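Local atomic coordinates of oligopeptide-binding protein oppA (PDB entry 3DRF), a protein that captures extracellular oligopeptides in a voluminous cavity that closes like a Venus fly-trap and passes them to the OppABCDF ABC transporter for uptake. Residues 447-450 with 451-454. Residues are numbered along the deposited sequence; the frame is centred on the assembly and turned at random. Where two conformers were deposited one is given.
Sequences LMEF and NSWV
Both carboxylate oxygens of Glu449 accept backbone N-H groups from the first turn of helix 450-458. Glu449 OE1 accepts from Ser452 N at 2.8 Å. Glu449 OE2 accepts from Asn451 N at 3.0 Å. Each donor approaches from above the carboxylate plane, the second more steeply, 57° out of it. The chain bends at chi2 (-89°), which turns the carboxylate back over the helix start. Ser43 OG also hydrogen-bonds OE2, which should help hold the carboxylate in place. Glu449 sits at the N-cap position, and its negative charge probably suits the positive end of the helix dipole. With an alanine here, the Asn451 and Ser452 amides would probably lose these acceptors and the first turn could fray. Glu449 O and Phe450 O continue the helical bonding, to Trp453 N (2.9 Å) and Val454 N (3.0 Å). CG2 of Val454 lies over one face of the Phe450 ring in a CH-pi contact, 3.9 Å from its centroid. Phe450, Trp453 and Val454 also pack on the bound peptide, so this turn forms part of the cavity wall. Met448 SD sits at the edge of the Trp453 five-membered ring, 4.9 Å from its centroid, a Met-aromatic contact. Trp453 NE1 hydrogen-bonds Thr469 OG1, and Arg416 makes a cation-pi contact with the ring.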
loop_
_atom_site.group_PDB
_atom_site.type_symbol
_atom_site.label_atom_id
_atom_site.label_comp_id
_atom_site.label_asym_id
_atom_site.label_seq_id
_atom_site.Cartn_x
_atom_site.Cartn_y
_atom_site.Cartn_z
ATOM N N LEU A 447 -0.144 22.402 -2.559
ATOM C CA LEU A 447 -0.116 20.931 -2.575
ATOM C C LEU A 447 0.902 20.401 -1.588
ATOM O O LEU A 447 1.908 20.960 -1.382
ATOM C CB LEU A 447 0.200 20.457 -3.994
ATOM C CG LEU A 447 -0.788 20.863 -5.097
ATOM C CD1 LEU A 447 -0.279 20.220 -6.447
ATOM C CD2 LEU A 447 -2.193 20.421 -4.749
ATOM N N MET A 448 0.617 19.256 -1.004
ATOM C CA MET A 448 1.435 18.716 0.081
ATOM C C MET A 448 2.453 17.701 -0.441
ATOM O O MET A 448 2.115 16.802 -1.151
ATOM C CB MET A 448 0.501 18.044 1.115
ATOM C CG MET A 448 1.243 17.675 2.429
ATOM S SD MET A 448 0.144 17.085 3.731
ATOM C CE MET A 448 -0.655 18.631 4.200
ATOM N N GLU A 449 3.695 17.873 -0.046
ATOM C CA GLU A 449 4.798 16.932 -0.390
ATOM C C GLU A 449 4.515 15.516 0.212
ATOM O O GLU A 449 3.986 15.379 1.288
ATOM C CB GLU A 449 6.132 17.517 0.148
ATOM C CG GLU A 449 7.392 16.684 -0.200
ATOM C CD GLU A 449 7.720 15.609 0.825
ATOM O OE1 GLU A 449 7.413 15.800 1.992
ATOM O OE2 GLU A 449 8.290 14.627 0.418
ATOM N N PHE A 450 4.868 14.510 -0.556
ATOM C CA PHE A 450 4.468 13.132 -0.244
ATOM C C PHE A 450 4.942 12.573 1.129
ATOM O O PHE A 450 4.162 12.083 1.866
ATOM C CB PHE A 450 4.874 12.188 -1.368
ATOM C CG PHE A 450 4.540 10.726 -1.083
ATOM C CD1 PHE A 450 3.228 10.242 -1.080
ATOM C CD2 PHE A 450 5.543 9.840 -0.816
ATOM C CE1 PHE A 450 2.972 8.870 -0.817
ATOM C CE2 PHE A 450 5.281 8.497 -0.578
ATOM C CZ PHE A 450 4.002 8.024 -0.574
ATOM N N ASN A 451 6.236 12.696 1.426
ATOM C CA ASN A 451 6.735 12.180 2.706
ATOM C C ASN A 451 6.063 12.907 3.890
ATOM O O ASN A 451 5.712 12.275 4.827
ATOM C CB ASN A 451 8.289 12.260 2.785
ATOM C CG ASN A 451 9.003 11.339 1.792
ATOM O OD1 ASN A 451 8.507 10.334 1.372
ATOM N ND2 ASN A 451 10.209 11.734 1.430
ATOM N N SER A 452 5.877 14.208 3.773
ATOM C CA SER A 452 5.160 14.997 4.783
ATOM C C SER A 452 3.723 14.495 4.954
ATOM O O SER A 452 3.228 14.338 6.077
ATOM C CB SER A 452 5.150 16.475 4.388
ATOM O OG SER A 452 6.441 17.049 4.498
ATOM N N TRP A 453 3.073 14.231 3.838
ATOM C CA TRP A 453 1.677 13.742 3.854
ATOM C C TRP A 453 1.583 12.384 4.578
ATOM O O TRP A 453 0.741 12.180 5.366
ATOM C CB TRP A 453 1.168 13.626 2.433
ATOM C CG TRP A 453 -0.274 13.068 2.323
ATOM C CD1 TRP A 453 -1.423 13.761 2.383
ATOM C CD2 TRP A 453 -0.621 11.719 2.132
ATOM N NE1 TRP A 453 -2.476 12.930 2.235
ATOM C CE2 TRP A 453 -2.023 11.653 2.069
ATOM C CE3 TRP A 453 0.119 10.551 1.976
ATOM C CZ2 TRP A 453 -2.718 10.448 1.897
ATOM C CZ3 TRP A 453 -0.560 9.365 1.785
ATOM C CH2 TRP A 453 -1.982 9.325 1.735
ATOM N N VAL A 454 2.508 11.487 4.288
ATOM C CA VAL A 454 2.524 10.176 4.938
ATOM C C VAL A 454 2.668 10.357 6.463
ATOM O O VAL A 454 1.944 9.751 7.222
ATOM C CB VAL A 454 3.641 9.221 4.402
ATOM C CG1 VAL A 454 3.627 7.878 5.210
ATOM C CG2 VAL A 454 3.413 8.906 2.915
#